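Side-chain contact in type II restriction enzyme ngomi (PDB 1FIU), which cuts double-stranded DNA at the sequence GCCGGC as a magnesium-dependent homotetrameric type II restriction endonuclease: residues Q251-L256 and D260-F265. Numbering follows the deposited sequence.
Sequences QILQSL and DALDLF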
loop_
_atom_site.group_PDB
_atom_site.type_symbol
_atom_site.label_atom_id
_atom_site.label_comp_id
_atom_site.label_asym_id
_atom_site.label_seq_id
_atom_site.Cartn_x
_atom_site.Cartn_y
_atom_site.Cartn_z
ATOM N N GLN I 251 -7.902 15.317 -31.995
ATOM C CA GLN I 251 -8.316 15.640 -33.374
ATOM C C GLN I 251 -7.975 14.507 -34.343
ATOM O O GLN I 251 -8.791 14.154 -35.223
ATOM C CB GLN I 251 -7.642 16.938 -33.834
ATOM C CG GLN I 251 -8.227 17.543 -35.123
ATOM C CD GLN I 251 -7.616 18.905 -35.449
ATOM O OE1 GLN I 251 -7.499 19.772 -34.576
ATOM N NE2 GLN I 251 -7.225 19.097 -36.706
ATOM N N ILE I 252 -6.780 13.931 -34.203
ATOM C CA ILE I 252 -6.401 12.855 -35.121
ATOM C C ILE I 252 -7.244 11.614 -34.903
ATOM O O ILE I 252 -7.695 10.993 -35.872
ATOM C CB ILE I 252 -4.899 12.512 -35.029
ATOM C CG1 ILE I 252 -4.092 13.749 -35.436
ATOM C CG2 ILE I 252 -4.536 11.361 -35.990
ATOM C CD1 ILE I 252 -4.483 14.300 -36.830
ATOM N N LEU I 253 -7.480 11.250 -33.641
ATOM C CA LEU I 253 -8.313 10.087 -33.367
ATOM C C LEU I 253 -9.701 10.297 -33.979
ATOM O O LEU I 253 -10.264 9.375 -34.571
ATOM C CB LEU I 253 -8.455 9.860 -31.862
ATOM C CG LEU I 253 -7.139 9.504 -31.150
ATOM C CD1 LEU I 253 -7.376 9.497 -29.640
ATOM C CD2 LEU I 253 -6.622 8.150 -31.585
ATOM N N GLN I 254 -10.251 11.497 -33.831
ATOM C CA GLN I 254 -11.576 11.782 -34.386
ATOM C C GLN I 254 -11.557 11.722 -35.901
ATOM O O GLN I 254 -12.447 11.121 -36.516
ATOM C CB GLN I 254 -12.054 13.157 -33.927
ATOM C CG GLN I 254 -12.418 13.214 -32.439
ATOM C CD GLN I 254 -13.813 12.650 -32.151
ATOM O OE1 GLN I 254 -14.431 11.998 -33.005
ATOM N NE2 GLN I 254 -14.313 12.897 -30.940
ATOM N N SER I 255 -10.549 12.338 -36.507
ATOM C CA SER I 255 -10.428 12.364 -37.968
ATOM C C SER I 255 -10.354 10.979 -38.585
ATOM O O SER I 255 -11.052 10.703 -39.572
ATOM C CB SER I 255 -9.190 13.161 -38.382
ATOM O OG SER I 255 -9.402 14.535 -38.135
ATOM N N LEU I 256 -9.496 10.123 -38.033
ATOM C CA LEU I 256 -9.316 8.752 -38.536
ATOM C C LEU I 256 -10.372 7.750 -38.071
ATOM O O LEU I 256 -10.360 6.591 -38.493
ATOM C CB LEU I 256 -7.932 8.221 -38.147
ATOM C CG LEU I 256 -6.763 9.109 -38.594
ATOM C CD1 LEU I 256 -5.442 8.458 -38.223
ATOM C CD2 LEU I 256 -6.842 9.329 -40.107
ATOM N N ASP I 260 -11.979 2.471 -31.027
ATOM C CA ASP I 260 -11.545 1.902 -29.753
ATOM C C ASP I 260 -10.578 2.868 -29.052
ATOM O O ASP I 260 -10.720 3.149 -27.846
ATOM C CB ASP I 260 -10.885 0.535 -29.959
ATOM C CG ASP I 260 -11.908 -0.575 -30.271
ATOM O OD1 ASP I 260 -13.135 -0.301 -30.263
ATOM O OD2 ASP I 260 -11.482 -1.723 -30.518
ATOM N N ALA I 261 -9.604 3.382 -29.799
ATOM C CA ALA I 261 -8.643 4.317 -29.208
ATOM C C ALA I 261 -9.385 5.553 -28.697
ATOM O O ALA I 261 -9.043 6.114 -27.653
ATOM C CB ALA I 261 -7.578 4.708 -30.226
ATOM N N LEU I 262 -10.411 5.979 -29.428
ATOM C CA LEU I 262 -11.208 7.124 -29.021
ATOM C C LEU I 262 -11.909 6.829 -27.697
ATOM O O LEU I 262 -11.927 7.663 -26.794
ATOM C CB LEU I 262 -12.264 7.433 -30.078
ATOM C CG LEU I 262 -11.898 8.425 -31.161
ATOM C CD1 LEU I 262 -13.013 8.437 -32.212
ATOM C CD2 LEU I 262 -11.719 9.801 -30.544
ATOM N N ASP I 263 -12.519 5.650 -27.613
ATOM C CA ASP I 263 -13.210 5.227 -26.405
ATOM C C ASP I 263 -12.252 5.248 -25.212
ATOM O O ASP I 263 -12.613 5.714 -24.128
ATOM C CB ASP I 263 -13.774 3.811 -26.572
ATOM C CG ASP I 263 -14.979 3.767 -27.502
ATOM O OD1 ASP I 263 -15.451 4.848 -27.903
ATOM O OD2 ASP I 263 -15.458 2.658 -27.816
ATOM N N LEU I 264 -11.039 4.749 -25.423
ATOM C CA LEU I 264 -10.056 4.680 -24.344
ATOM C C LEU I 264 -9.588 6.082 -23.970
ATOM O O LEU I 264 -9.446 6.403 -22.775
ATOM C CB LEU I 264 -8.893 3.772 -24.758
ATOM C CG LEU I 264 -7.808 3.512 -23.694
ATOM C CD1 LEU I 264 -8.458 3.114 -22.340
ATOM C CD2 LEU I 264 -6.880 2.417 -24.188
ATOM N N PHE I 265 -9.370 6.918 -24.981
ATOM C CA PHE I 265 -8.972 8.305 -24.771
ATOM C C PHE I 265 -10.007 8.999 -23.874
ATOM O O PHE I 265 -9.642 9.656 -22.902
ATOM C CB PHE I 265 -8.899 9.051 -26.116
ATOM C CG PHE I 265 -8.636 10.523 -25.994
ATOM C CD1 PHE I 265 -7.323 11.020 -25.997
ATOM C CD2 PHE I 265 -9.694 11.432 -25.929
ATOM C CE1 PHE I 265 -7.078 12.396 -25.949
ATOM C CE2 PHE I 265 -9.465 12.800 -25.882
ATOM C CZ PHE I 265 -8.138 13.294 -25.895
#
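Leu253 reaches from helix 246-256 to three residues of helix 259-270, and each part of it has its own partner. Its CB lies 3.5 Å from CD2 of Leu262, the tightest approach between the segments. Beyond the branch point the two methyls part: CD2 meets CB of Ala261 at 3.8 Å, while CD1 packs against CB of Phe265 at 3.9 Å and comes obliquely to the ring. With CG anti to the carbonyl carbon (chi1 -65°), the fork ends in contact with helix 259-270. A forked side chain suits this place because it can serve two neighbours one helical turn apart. The small Ala261 probably lets CD2 come close; Phe265 also packs on Leu246 and Leu249 of helix 246-256. Ile43 of helix 38-50 and Pro225 of helix 225-232 touch Leu253, joining the hairpin to two further helices.

The exposed side is looser. There Gln254 bends at chi2 (-80°) and its side chain crosses that of Leu262 at about a right angle, CD lying 3.9 Å from Leu262 CD2. Its NE2 hydrogen-bonds to the hydroxyl of Tyr266, a polar partner for an amide lying against leucine.

Segments 251-256 and 260-265 run roughly antiparallel, 145° apart, in a helical hairpin between the parallel neighbouring strands 240-243 and 274-276, away from the magnesium site. Between these segments its cohesion is apolar, resting on the fit of methyl groups and their exclusion from water.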